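Local coordinates for protein DNA polymerase sliding clamp (PDB 1RWZ) that probably serves as a trimeric ring encircling DNA, a moving platform that tethers DNA polymerase and other proteins to their template during replication, at residues 7-13 against 227-232; 31-36 against 48-53; 158-162 against 174-178; 188-193 against 215-221. All coordinates share one frame; numbering follows the deposited sequence.

Contact 1: 7-13 against 227-232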
loop_
_atom_site.group_PDB
_atom_site.type_symbol
_atom_site.label_atom_id
_atom_site.label_comp_id
_atom_site.label_asym_id
_atom_site.label_seq_id
_atom_site.Cartn_x
_atom_site.Cartn_y
_atom_site.Cartn_z
ATOM N N THR A 7 -15.841 -7.579 19.112
ATOM C CA THR A 7 -14.564 -7.693 18.417
ATOM C C THR A 7 -14.218 -6.340 17.799
ATOM O O THR A 7 -15.111 -5.549 17.472
ATOM C CB THR A 7 -14.602 -8.735 17.283
ATOM O OG1 THR A 7 -15.417 -8.250 16.206
ATOM C CG2 THR A 7 -15.166 -10.050 17.793
ATOM N N GLY A 8 -12.924 -6.080 17.650
ATOM C CA GLY A 8 -12.485 -4.828 17.062
ATOM C C GLY A 8 -13.045 -4.641 15.665
ATOM O O GLY A 8 -13.469 -3.542 15.298
ATOM N N GLU A 9 -13.059 -5.715 14.879
ATOM C CA GLU A 9 -13.576 -5.638 13.519
ATOM C C GLU A 9 -15.042 -5.223 13.519
ATOM O O GLU A 9 -15.477 -4.453 12.659
ATOM C CB GLU A 9 -13.412 -6.984 12.802
ATOM C CG GLU A 9 -13.947 -6.988 11.374
ATOM C CD GLU A 9 -13.785 -8.330 10.679
ATOM O OE1 GLU A 9 -13.796 -9.370 11.372
ATOM O OE2 GLU A 9 -13.668 -8.344 9.433
ATOM N N LEU A 10 -15.810 -5.720 14.483
ATOM C CA LEU A 10 -17.225 -5.366 14.541
ATOM C C LEU A 10 -17.387 -3.869 14.778
ATOM O O LEU A 10 -18.159 -3.199 14.087
ATOM C CB LEU A 10 -17.926 -6.158 15.646
ATOM C CG LEU A 10 -19.439 -5.974 15.816
ATOM C CD1 LEU A 10 -20.158 -6.172 14.477
ATOM C CD2 LEU A 10 -19.940 -6.974 16.845
ATOM N N LEU A 11 -16.650 -3.329 15.740
ATOM C CA LEU A 11 -16.758 -1.898 16.023
ATOM C C LEU A 11 -16.255 -1.049 14.850
ATOM O O LEU A 11 -16.897 -0.071 14.457
ATOM C CB LEU A 11 -15.974 -1.544 17.292
ATOM C CG LEU A 11 -15.976 -0.064 17.708
ATOM C CD1 LEU A 11 -17.401 0.453 17.811
ATOM C CD2 LEU A 11 -15.274 0.091 19.041
ATOM N N LYS A 12 -15.116 -1.430 14.287
ATOM C CA LYS A 12 -14.528 -0.679 13.177
ATOM C C LYS A 12 -15.432 -0.638 11.949
ATOM O O LYS A 12 -15.620 0.416 11.329
ATOM C CB LYS A 12 -13.168 -1.286 12.803
ATOM C CG LYS A 12 -12.114 -1.161 13.912
ATOM C CD LYS A 12 -10.903 -2.073 13.681
ATOM C CE LYS A 12 -10.061 -1.656 12.480
ATOM N NZ LYS A 12 -9.320 -0.384 12.720
ATOM N N THR A 13 -16.002 -1.785 11.606
ATOM C CA THR A 13 -16.863 -1.872 10.436
ATOM C C THR A 13 -18.170 -1.102 10.572
ATOM O O THR A 13 -18.567 -0.388 9.647
ATOM C CB THR A 13 -17.150 -3.350 10.090
ATOM O OG1 THR A 13 -15.930 -3.970 9.668
ATOM C CG2 THR A 13 -18.175 -3.458 8.966
ATOM N N LEU A 227 -22.454 -8.281 7.710
ATOM C CA LEU A 227 -21.002 -8.167 7.825
ATOM C C LEU A 227 -20.357 -8.738 9.079
ATOM O O LEU A 227 -21.028 -9.047 10.057
ATOM C CB LEU A 227 -20.624 -6.685 7.741
ATOM C CG LEU A 227 -21.285 -5.880 6.619
ATOM C CD1 LEU A 227 -20.965 -4.389 6.790
ATOM C CD2 LEU A 227 -20.791 -6.386 5.280
ATOM N N VAL A 228 -19.029 -8.831 9.031
ATOM C CA VAL A 228 -18.220 -9.322 10.143
ATOM C C VAL A 228 -18.667 -10.696 10.629
ATOM O O VAL A 228 -19.077 -10.867 11.779
ATOM C CB VAL A 228 -18.248 -8.318 11.322
ATOM C CG1 VAL A 228 -17.164 -8.667 12.338
ATOM C CG2 VAL A 228 -18.032 -6.897 10.794
ATOM N N GLY A 229 -18.569 -11.683 9.745
ATOM C CA GLY A 229 -18.980 -13.025 10.113
ATOM C C GLY A 229 -20.470 -13.099 10.390
ATOM O O GLY A 229 -20.933 -13.950 11.150
ATOM N N GLY A 230 -21.230 -12.203 9.769
ATOM C CA GLY A 230 -22.667 -12.195 9.969
ATOM C C GLY A 230 -23.089 -11.643 11.320
ATOM O O GLY A 230 -24.228 -11.844 11.751
ATOM N N ARG A 231 -22.183 -10.940 11.991
ATOM C CA ARG A 231 -22.490 -10.373 13.300
ATOM C C ARG A 231 -23.307 -9.088 13.221
ATOM O O ARG A 231 -24.078 -8.772 14.132
ATOM C CB ARG A 231 -21.204 -10.075 14.072
ATOM C CG ARG A 231 -20.393 -11.296 14.508
ATOM C CD ARG A 231 -19.238 -10.820 15.380
ATOM N NE ARG A 231 -18.329 -11.873 15.837
ATOM C CZ ARG A 231 -17.469 -12.527 15.061
ATOM N NH1 ARG A 231 -17.389 -12.264 13.761
ATOM N NH2 ARG A 231 -16.649 -13.420 15.599
ATOM N N ALA A 232 -23.136 -8.347 12.133
ATOM C CA ALA A 232 -23.839 -7.084 11.980
ATOM C C ALA A 232 -24.679 -6.993 10.728
ATOM O O ALA A 232 -24.330 -7.542 9.688
ATOM C CB ALA A 232 -22.833 -5.932 11.994
#

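Contact 2: 31-36 against 48-53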
loop_
_atom_site.group_PDB
_atom_site.type_symbol
_atom_site.label_atom_id
_atom_site.label_comp_id
_atom_site.label_asym_id
_atom_site.label_seq_id
_atom_site.Cartn_x
_atom_site.Cartn_y
_atom_site.Cartn_z
ATOM N N GLU A 31 -32.655 -3.920 24.587
ATOM C CA GLU A 31 -32.566 -5.243 25.184
ATOM C C GLU A 31 -32.141 -6.272 24.138
ATOM O O GLU A 31 -31.385 -7.198 24.439
ATOM C CB GLU A 31 -33.912 -5.646 25.795
ATOM C CG GLU A 31 -34.297 -4.833 27.025
ATOM C CD GLU A 31 -33.363 -5.062 28.209
ATOM O OE1 GLU A 31 -33.493 -4.330 29.214
ATOM O OE2 GLU A 31 -32.505 -5.970 28.143
ATOM N N LYS A 32 -32.611 -6.089 22.908
ATOM C CA LYS A 32 -32.305 -7.011 21.818
ATOM C C LYS A 32 -30.944 -6.778 21.156
ATOM O O LYS A 32 -30.467 -7.627 20.397
ATOM C CB LYS A 32 -33.409 -6.937 20.757
ATOM C CG LYS A 32 -33.412 -5.649 19.936
ATOM C CD LYS A 32 -34.820 -5.065 19.777
ATOM C CE LYS A 32 -35.190 -4.119 20.930
ATOM N NZ LYS A 32 -35.161 -4.752 22.284
ATOM N N GLY A 33 -30.324 -5.634 21.439
ATOM C CA GLY A 33 -29.026 -5.339 20.851
ATOM C C GLY A 33 -28.843 -3.872 20.504
ATOM O O GLY A 33 -29.638 -3.022 20.910
ATOM N N LEU A 34 -27.793 -3.575 19.746
ATOM C CA LEU A 34 -27.497 -2.204 19.348
ATOM C C LEU A 34 -28.195 -1.822 18.048
ATOM O O LEU A 34 -28.256 -2.611 17.103
ATOM C CB LEU A 34 -25.979 -2.027 19.207
ATOM C CG LEU A 34 -25.413 -0.656 18.815
ATOM C CD1 LEU A 34 -23.968 -0.564 19.281
ATOM C CD2 LEU A 34 -25.506 -0.451 17.307
ATOM N N HIS A 35 -28.730 -0.604 18.008
ATOM C CA HIS A 35 -29.414 -0.101 16.826
ATOM C C HIS A 35 -29.038 1.355 16.577
ATOM O O HIS A 35 -28.892 2.128 17.520
ATOM C CB HIS A 35 -30.932 -0.191 17.005
ATOM C CG HIS A 35 -31.706 0.381 15.857
ATOM N ND1 HIS A 35 -31.858 -0.280 14.656
ATOM C CD2 HIS A 35 -32.332 1.574 15.710
ATOM C CE1 HIS A 35 -32.543 0.481 13.821
ATOM N NE2 HIS A 35 -32.841 1.611 14.435
ATOM N N SER A 36 -28.874 1.718 15.309
ATOM C CA SER A 36 -28.554 3.096 14.942
ATOM C C SER A 36 -28.974 3.345 13.500
ATOM O O SER A 36 -28.748 2.510 12.626
ATOM C CB SER A 36 -27.056 3.376 15.097
ATOM O OG SER A 36 -26.772 4.751 14.868
ATOM N N ILE A 48 -28.984 1.914 8.283
ATOM C CA ILE A 48 -29.653 1.333 9.433
ATOM C C ILE A 48 -28.747 0.208 9.908
ATOM O O ILE A 48 -28.502 -0.740 9.165
ATOM C CB ILE A 48 -31.013 0.732 9.049
ATOM C CG1 ILE A 48 -31.870 1.780 8.325
ATOM C CG2 ILE A 48 -31.718 0.225 10.301
ATOM C CD1 ILE A 48 -33.093 1.196 7.624
ATOM N N VAL A 49 -28.252 0.330 11.136
ATOM C CA VAL A 49 -27.354 -0.662 11.715
ATOM C C VAL A 49 -28.004 -1.413 12.868
ATOM O O VAL A 49 -28.601 -0.814 13.762
ATOM C CB VAL A 49 -26.057 -0.004 12.255
ATOM C CG1 VAL A 49 -25.200 -1.046 12.969
ATOM C CG2 VAL A 49 -25.272 0.629 11.119
ATOM N N ASP A 50 -27.879 -2.734 12.839
ATOM C CA ASP A 50 -28.411 -3.576 13.892
ATOM C C ASP A 50 -27.382 -4.628 14.276
ATOM O O ASP A 50 -26.911 -5.378 13.421
ATOM C CB ASP A 50 -29.696 -4.285 13.444
ATOM C CG ASP A 50 -30.907 -3.368 13.448
ATOM O OD1 ASP A 50 -31.377 -2.991 12.354
ATOM O OD2 ASP A 50 -31.385 -3.022 14.551
ATOM N N ILE A 51 -27.015 -4.655 15.553
ATOM C CA ILE A 51 -26.087 -5.663 16.061
ATOM C C ILE A 51 -26.835 -6.398 17.169
ATOM O O ILE A 51 -26.960 -5.895 18.287
ATOM C CB ILE A 51 -24.807 -5.061 16.678
ATOM C CG1 ILE A 51 -24.127 -4.107 15.699
ATOM C CG2 ILE A 51 -23.836 -6.201 17.030
ATOM C CD1 ILE A 51 -22.838 -3.494 16.252
ATOM N N PRO A 52 -27.360 -7.597 16.869
ATOM C CA PRO A 52 -28.097 -8.382 17.867
ATOM C C PRO A 52 -27.217 -8.638 19.088
ATOM O O PRO A 52 -26.000 -8.778 18.965
ATOM C CB PRO A 52 -28.423 -9.675 17.119
ATOM C CG PRO A 52 -28.480 -9.238 15.685
ATOM C CD PRO A 52 -27.300 -8.307 15.578
ATOM N N LYS A 53 -27.829 -8.711 20.264
ATOM C CA LYS A 53 -27.070 -8.942 21.487
ATOM C C LYS A 53 -26.167 -10.167 21.405
ATOM O O LYS A 53 -25.073 -10.168 21.965
ATOM C CB LYS A 53 -28.016 -9.083 22.683
ATOM C CG LYS A 53 -28.980 -10.248 22.587
ATOM C CD LYS A 53 -29.878 -10.305 23.818
ATOM C CE LYS A 53 -30.841 -11.479 23.739
ATOM N NZ LYS A 53 -31.733 -11.544 24.930
HETATM O O HOH W 1 -30.707 -4.471 17.231
#

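Contact 3: 158-162 against 174-178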
loop_
_atom_site.group_PDB
_atom_site.type_symbol
_atom_site.label_atom_id
_atom_site.label_comp_id
_atom_site.label_asym_id
_atom_site.label_seq_id
_atom_site.Cartn_x
_atom_site.Cartn_y
_atom_site.Cartn_z
ATOM N N LYS A 158 -37.586 -12.499 -14.490
ATOM C CA LYS A 158 -37.436 -13.942 -14.375
ATOM C C LYS A 158 -36.090 -14.465 -14.884
ATOM O O LYS A 158 -35.631 -15.521 -14.454
ATOM C CB LYS A 158 -38.595 -14.638 -15.092
ATOM C CG LYS A 158 -39.948 -14.307 -14.472
ATOM C CD LYS A 158 -41.098 -15.052 -15.136
ATOM C CE LYS A 158 -42.418 -14.724 -14.445
ATOM N NZ LYS A 158 -43.572 -15.474 -15.025
ATOM N N GLU A 159 -35.443 -13.722 -15.778
ATOM C CA GLU A 159 -34.153 -14.147 -16.327
ATOM C C GLU A 159 -32.938 -13.808 -15.462
ATOM O O GLU A 159 -31.801 -14.098 -15.846
ATOM C CB GLU A 159 -33.943 -13.553 -17.723
ATOM C CG GLU A 159 -34.808 -14.161 -18.810
ATOM C CD GLU A 159 -34.463 -13.620 -20.186
ATOM O OE1 GLU A 159 -33.282 -13.724 -20.586
ATOM O OE2 GLU A 159 -35.369 -13.094 -20.870
ATOM N N GLY A 160 -33.161 -13.190 -14.307
ATOM C CA GLY A 160 -32.036 -12.865 -13.450
ATOM C C GLY A 160 -31.895 -11.411 -13.039
ATOM O O GLY A 160 -32.828 -10.617 -13.167
ATOM N N PHE A 161 -30.706 -11.072 -12.552
ATOM C CA PHE A 161 -30.396 -9.727 -12.080
ATOM C C PHE A 161 -29.268 -9.097 -12.887
ATOM O O PHE A 161 -28.221 -9.713 -13.098
ATOM C CB PHE A 161 -30.003 -9.796 -10.602
ATOM C CG PHE A 161 -29.593 -8.478 -10.015
ATOM C CD1 PHE A 161 -30.472 -7.395 -10.009
ATOM C CD2 PHE A 161 -28.334 -8.324 -9.448
ATOM C CE1 PHE A 161 -30.097 -6.182 -9.444
ATOM C CE2 PHE A 161 -27.950 -7.115 -8.881
ATOM C CZ PHE A 161 -28.835 -6.039 -8.879
ATOM N N ARG A 162 -29.482 -7.861 -13.330
ATOM C CA ARG A 162 -28.470 -7.163 -14.111
ATOM C C ARG A 162 -28.178 -5.777 -13.558
ATOM O O ARG A 162 -29.049 -5.132 -12.979
ATOM C CB ARG A 162 -28.919 -7.006 -15.568
ATOM C CG ARG A 162 -29.284 -8.293 -16.277
ATOM C CD ARG A 162 -29.392 -8.060 -17.780
ATOM N NE ARG A 162 -29.921 -9.225 -18.487
ATOM C CZ ARG A 162 -31.215 -9.519 -18.577
ATOM N NH1 ARG A 162 -32.118 -8.729 -18.010
ATOM N NH2 ARG A 162 -31.607 -10.606 -19.230
ATOM N N PHE A 174 -23.460 -6.377 -15.987
ATOM C CA PHE A 174 -23.163 -7.421 -15.016
ATOM C C PHE A 174 -24.474 -8.193 -14.978
ATOM O O PHE A 174 -25.540 -7.594 -14.843
ATOM C CB PHE A 174 -22.878 -6.818 -13.639
ATOM C CG PHE A 174 -22.972 -7.810 -12.512
ATOM C CD1 PHE A 174 -21.909 -8.659 -12.217
ATOM C CD2 PHE A 174 -24.139 -7.911 -11.759
ATOM C CE1 PHE A 174 -22.009 -9.596 -11.186
ATOM C CE2 PHE A 174 -24.251 -8.845 -10.727
ATOM C CZ PHE A 174 -23.183 -9.687 -10.442
ATOM N N HIS A 175 -24.413 -9.512 -15.114
ATOM C CA HIS A 175 -25.635 -10.294 -15.110
ATOM C C HIS A 175 -25.457 -11.651 -14.455
ATOM O O HIS A 175 -24.486 -12.362 -14.721
ATOM C CB HIS A 175 -26.136 -10.491 -16.544
ATOM C CG HIS A 175 -27.331 -11.386 -16.653
ATOM N ND1 HIS A 175 -27.524 -12.241 -17.716
ATOM C CD2 HIS A 175 -28.400 -11.554 -15.839
ATOM C CE1 HIS A 175 -28.658 -12.897 -17.552
ATOM N NE2 HIS A 175 -29.209 -12.499 -16.420
ATOM N N MET A 176 -26.400 -11.989 -13.586
ATOM C CA MET A 176 -26.401 -13.274 -12.905
ATOM C C MET A 176 -27.797 -13.863 -12.990
ATOM O O MET A 176 -28.786 -13.189 -12.704
ATOM C CB MET A 176 -25.989 -13.122 -11.442
ATOM C CG MET A 176 -24.487 -13.034 -11.243
ATOM S SD MET A 176 -24.052 -12.992 -9.501
ATOM C CE MET A 176 -24.284 -14.667 -9.053
ATOM N N THR A 177 -27.875 -15.123 -13.401
ATOM C CA THR A 177 -29.152 -15.808 -13.519
ATOM C C THR A 177 -29.576 -16.343 -12.160
ATOM O O THR A 177 -28.799 -16.344 -11.209
ATOM C CB THR A 177 -29.059 -17.005 -14.482
ATOM O OG1 THR A 177 -28.068 -17.917 -13.998
ATOM C CG2 THR A 177 -28.680 -16.542 -15.879
ATOM N N GLU A 178 -30.816 -16.806 -12.077
ATOM C CA GLU A 178 -31.337 -17.352 -10.833
ATOM C C GLU A 178 -30.436 -18.447 -10.264
ATOM O O GLU A 178 -30.168 -18.476 -9.062
ATOM C CB GLU A 178 -32.747 -17.899 -11.060
ATOM C CG GLU A 178 -33.270 -18.759 -9.925
ATOM C CD GLU A 178 -34.706 -19.183 -10.141
ATOM O OE1 GLU A 178 -35.096 -19.381 -11.311
ATOM O OE2 GLU A 178 -35.441 -19.330 -9.141
#

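Contact 4: 188-193 against 215-221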
loop_
_atom_site.group_PDB
_atom_site.type_symbol
_atom_site.label_atom_id
_atom_site.label_comp_id
_atom_site.label_asym_id
_atom_site.label_seq_id
_atom_site.Cartn_x
_atom_site.Cartn_y
_atom_site.Cartn_z
ATOM N N GLU A 188 -40.031 -8.550 -11.002
ATOM C CA GLU A 188 -39.730 -7.601 -12.066
ATOM C C GLU A 188 -39.557 -6.203 -11.486
ATOM O O GLU A 188 -40.449 -5.689 -10.809
ATOM C CB GLU A 188 -40.850 -7.600 -13.112
ATOM C CG GLU A 188 -41.018 -8.938 -13.817
ATOM C CD GLU A 188 -42.015 -8.881 -14.959
ATOM O OE1 GLU A 188 -43.169 -8.463 -14.726
ATOM O OE2 GLU A 188 -41.642 -9.259 -16.089
ATOM N N ALA A 189 -38.404 -5.599 -11.755
ATOM C CA ALA A 189 -38.097 -4.263 -11.259
ATOM C C ALA A 189 -36.970 -3.630 -12.065
ATOM O O ALA A 189 -36.113 -4.324 -12.609
ATOM C CB ALA A 189 -37.708 -4.332 -9.789
ATOM N N ARG A 190 -36.964 -2.304 -12.126
ATOM C CA ARG A 190 -35.938 -1.590 -12.873
ATOM C C ARG A 190 -35.833 -0.170 -12.329
ATOM O O ARG A 190 -36.801 0.584 -12.382
ATOM C CB ARG A 190 -36.323 -1.563 -14.358
ATOM C CG ARG A 190 -35.317 -0.919 -15.298
ATOM C CD ARG A 190 -35.896 -0.855 -16.718
ATOM N NE ARG A 190 -34.991 -0.216 -17.670
ATOM C CZ ARG A 190 -33.952 -0.817 -18.244
ATOM N NH1 ARG A 190 -33.679 -2.085 -17.969
ATOM N NH2 ARG A 190 -33.181 -0.145 -19.087
ATOM N N SER A 191 -34.667 0.181 -11.793
ATOM C CA SER A 191 -34.431 1.522 -11.251
ATOM C C SER A 191 -33.000 1.965 -11.549
ATOM O O SER A 191 -32.123 1.133 -11.771
ATOM C CB SER A 191 -34.655 1.546 -9.733
ATOM O OG SER A 191 -36.019 1.371 -9.394
ATOM N N MET A 192 -32.764 3.273 -11.553
ATOM C CA MET A 192 -31.426 3.800 -11.815
ATOM C C MET A 192 -30.879 4.469 -10.557
ATOM O O MET A 192 -31.624 5.123 -9.829
ATOM C CB MET A 192 -31.461 4.805 -12.971
ATOM C CG MET A 192 -30.087 5.323 -13.368
ATOM S SD MET A 192 -30.044 5.967 -15.049
ATOM C CE MET A 192 -29.041 4.767 -15.841
ATOM N N PHE A 193 -29.580 4.304 -10.307
ATOM C CA PHE A 193 -28.950 4.868 -9.114
ATOM C C PHE A 193 -27.572 5.464 -9.349
ATOM O O PHE A 193 -26.909 5.162 -10.340
ATOM C CB PHE A 193 -28.806 3.795 -8.024
ATOM C CG PHE A 193 -30.095 3.127 -7.659
ATOM C CD1 PHE A 193 -30.434 1.890 -8.207
ATOM C CD2 PHE A 193 -30.990 3.753 -6.799
ATOM C CE1 PHE A 193 -31.653 1.290 -7.906
ATOM C CE2 PHE A 193 -32.214 3.165 -6.489
ATOM C CZ PHE A 193 -32.549 1.930 -7.045
ATOM N N LEU A 215 -35.497 -4.595 -4.500
ATOM C CA LEU A 215 -35.620 -3.660 -5.609
ATOM C C LEU A 215 -37.020 -3.470 -6.181
ATOM O O LEU A 215 -37.782 -4.426 -6.326
ATOM C CB LEU A 215 -34.686 -4.122 -6.732
ATOM C CG LEU A 215 -34.536 -3.332 -8.034
ATOM C CD1 LEU A 215 -33.792 -2.030 -7.768
ATOM C CD2 LEU A 215 -33.756 -4.172 -9.042
ATOM N N GLY A 216 -37.327 -2.222 -6.527
ATOM C CA GLY A 216 -38.610 -1.888 -7.121
ATOM C C GLY A 216 -38.361 -1.048 -8.365
ATOM O O GLY A 216 -37.233 -0.980 -8.856
ATOM N N THR A 217 -39.399 -0.399 -8.882
ATOM C CA THR A 217 -39.260 0.427 -10.079
ATOM C C THR A 217 -39.477 1.892 -9.705
ATOM O O THR A 217 -40.562 2.272 -9.263
ATOM C CB THR A 217 -40.274 -0.012 -11.162
ATOM O OG1 THR A 217 -39.943 -1.336 -11.602
ATOM C CG2 THR A 217 -40.251 0.936 -12.352
ATOM N N ASN A 218 -38.425 2.693 -9.877
ATOM C CA ASN A 218 -38.418 4.113 -9.536
ATOM C C ASN A 218 -38.649 4.290 -8.037
ATOM O O ASN A 218 -39.282 5.243 -7.590
ATOM C CB ASN A 218 -39.471 4.874 -10.347
ATOM C CG ASN A 218 -39.165 4.871 -11.830
ATOM O OD1 ASN A 218 -38.042 5.174 -12.243
ATOM N ND2 ASN A 218 -40.159 4.530 -12.641
ATOM N N TYR A 219 -38.096 3.350 -7.275
ATOM C CA TYR A 219 -38.199 3.306 -5.819
ATOM C C TYR A 219 -36.790 3.211 -5.247
ATOM O O TYR A 219 -35.873 2.745 -5.928
ATOM C CB TYR A 219 -38.942 2.039 -5.394
ATOM C CG TYR A 219 -40.366 2.208 -4.935
ATOM C CD1 TYR A 219 -41.278 1.164 -5.079
ATOM C CD2 TYR A 219 -40.798 3.379 -4.319
ATOM C CE1 TYR A 219 -42.586 1.279 -4.619
ATOM C CE2 TYR A 219 -42.105 3.507 -3.856
ATOM C CZ TYR A 219 -42.993 2.453 -4.011
ATOM O OH TYR A 219 -44.298 2.577 -3.578
ATOM N N PRO A 220 -36.598 3.644 -3.991
ATOM C CA PRO A 220 -35.255 3.550 -3.407
ATOM C C PRO A 220 -34.897 2.067 -3.318
ATOM O O PRO A 220 -35.778 1.224 -3.165
ATOM C CB PRO A 220 -35.435 4.149 -2.015
ATOM C CG PRO A 220 -36.578 5.130 -2.201
ATOM C CD PRO A 220 -37.525 4.354 -3.092
ATOM N N VAL A 221 -33.614 1.748 -3.426
ATOM C CA VAL A 221 -33.197 0.356 -3.322
ATOM C C VAL A 221 -32.726 0.103 -1.892
ATOM O O VAL A 221 -32.179 1.000 -1.245
ATOM C CB VAL A 221 -32.051 0.032 -4.326
ATOM C CG1 VAL A 221 -30.838 0.925 -4.061
ATOM C CG2 VAL A 221 -31.666 -1.442 -4.231
HETATM O O HOH W 2 -41.186 -3.218 -9.805
HETATM O O HOH W 3 -35.235 4.680 -11.067
#

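Contact 1: 7-13 against 227-232
The carbonyl of Val228, whose side chain packs against Glu9 and Thr13, is gripped twice by one residue. Arg231 N reaches Val228 O at 3.1 Å, closing a type I' turn, and Arg231 NH1 binds the same oxygen at 3.0 Å from the opposite face of the carbonyl plane. Gly229 and Gly230 take the positive phi values such a turn needs. The two branches of Val228 rest on the same helix flank, one turn apart: CG1 lies 3.8 Å from Glu9 CG, while CG2 rests 3.7 Å from Thr13 CB. Leu10, with CG swung to the far side from its N (chi1 -177°), extends CD1 to Ala232 CB at 3.7 Å, and Thr13 CG2 meets Leu227 CD1. At the helix start Thr7 does two jobs. Its OG1 caps the helix by accepting from Leu10 N at 3.1 Å, and its methyl CG2 lies over one face of the Arg231 guanidinium. No hydrogen bond crosses between the segments; apolar carbon does the joining. The first turns of helix 8-19 pack against the tip of the hairpin of strands 221-227 and 232-238, where Arg231 and Ala232 form a classic beta bulge opposite Leu227 and Ser55 OG bonds to Arg231 O.

Contact 2: 31-36 against 48-53
Leu34 and Ile51 face each other as a hydrogen-bonded antiparallel pair, their side chains side by side and pointing the same way, with Leu34 CB 4.1 Å from Ile51 CB. Branched and long aliphatic chains suit this buried face: Leu34 CD2 reaches both Ile51 CD1 and, more distantly, Val49 CG1. The pair's backbones are tied by Ile51 N to Leu34 O, 2.8 Å, and by the return bond from Leu34 N to Ile51 O. On the other face His35 stands beside Asp50 in a non-hydrogen-bonded pair, which their side chains join instead. With its CG anti to the backbone N (chi1 177°), the ring brings ND1 to Asp50 OD2 at 2.8 Å. The carboxylate oxygen lies near the ring plane, yet the ring meets it from 43° above the carboxylate plane. Asp50 OD2 also accepts from a water that donates to Leu34 O. Since NE2 bonds to Arg37 NE, both ring nitrogens are engaged, which should fix the ring's rotation. Gly33 has to be bare: at its positive phi a CB would run into Ile51 O and the carbonyl before it. This is the hairpin of strands 33-39 and 45-52: helix 8-19 covers the Ser36, Val49 and Ile51 face through Val14 and Ile18, while strands 24-30 and 232-238 continue the sheet on either side.

Contact 3: 158-162 against 174-178
Arg162 and His175 run side by side, pointing the same way, and the arginine lies across one face of the imidazole. NE sits 3.7 Å above the ring plane, over its centre, while the guanidinium is turned 34° from parallel. Nearer the backbone, the aliphatic part takes over, with Arg162 CG 3.4 Å from His175 CD2. A long extended chain suits this place, since its methylenes cover carbon while its charged end continues past the ring. There NH2 makes a long salt bridge of 3.8 Å with Glu159 OE1, which lies in the guanidinium plane. The histidine is held at its edge too: NE2 donates to Glu159 O at 3.1 Å; the oxygen lies almost in the ring plane, while NE2 stands above the plane of that carbonyl. A chi1 of 175° turns His175 CG away from its N and carries the ring across to Glu159, in the turn just before the partner strand. These residues belong to the hairpin of strands 160-166 and 170-176, the second an outer strand of its sheet within the subunit. Phe174 pairs antiparallel with a strand of a neighbouring subunit, so the sheet runs on across the trimer interface, where Ser103 of that subunit packs on Phe174 and Met176. On the face away from Arg162, Phe161 CD2 approaches the edge of the Phe174 ring, 4.3 Å from CE2. Phe161 N binds Met176 O at 2.9 Å, with Met176 N answering to Phe161 O. Phe174 reaches Glu137 and Ala141 of helix 135-146, and Phe161 touches Ile131 of strand 129-134.

Contact 4: 188-193 against 215-221
Phe193 and Val221 form the dense end of this contact: Val221 CG1 makes a CH-pi contact over one ring face, 3.7 Å from the centroid and 18° off the normal. Val221 places CG1 between its own backbone N and carbonyl carbon (chi1 59°), which turns that methyl to the ring, and its CB touches Phe193 CZ at 3.4 Å. At the ring edge Leu215 CD1 approaches CE1, and Leu215 CG packs at 3.8 Å on CB of Ala189, whose lone methyl also fits against the carbonyl oxygens of Leu215 and Gly216. Between this core and the surface stands Ser191, whose compact hydroxyl both gives and takes: OG donates to Gly216 O at 2.7 Å and accepts from Asn218 N at 2.8 Å. Farther out the fit loosens and water enters. Thr217 OG1 accepts from Arg190 N at 3.2 Å and shares a water with Glu188 O, while a second water links Met192 N to Asn218 OD1. Asn218 adopts a left-handed backbone conformation, which asparagine tolerates well, at this exposed bend. The loop joins strands 210-215 and 221-227, and strand 189-194 lies along it while pairing on its other side with strand 151-157; Phe154 there meets Phe193 edge-to-face, Ala129 of strand 129-134 backs Ala189 and Leu215, and Arg190 forms a salt bridge with Glu243.

In the fold
The four contacts fall into two touching pairs. Contacts 1 and 2 have centres about 12 Å apart and meet where Leu10 CD2 packs on Ile51 CG2 at 4.0 Å, so helix 8-19 serves both; contact 1, closing a long loop of chain around all the others, brings the N-terminal and C-terminal domains together. Contacts 3 and 4, with centres about 15 Å apart, reach the same four-stranded sheet from different ends and touch through Phe161 and Leu215. Contacts 1 and 4 lie on opposite sides of the chain's centre, about 29 Å between centres. Contact 3 alone touches a neighbouring subunit, linking the fold to the trimeric ring through which DNA passes.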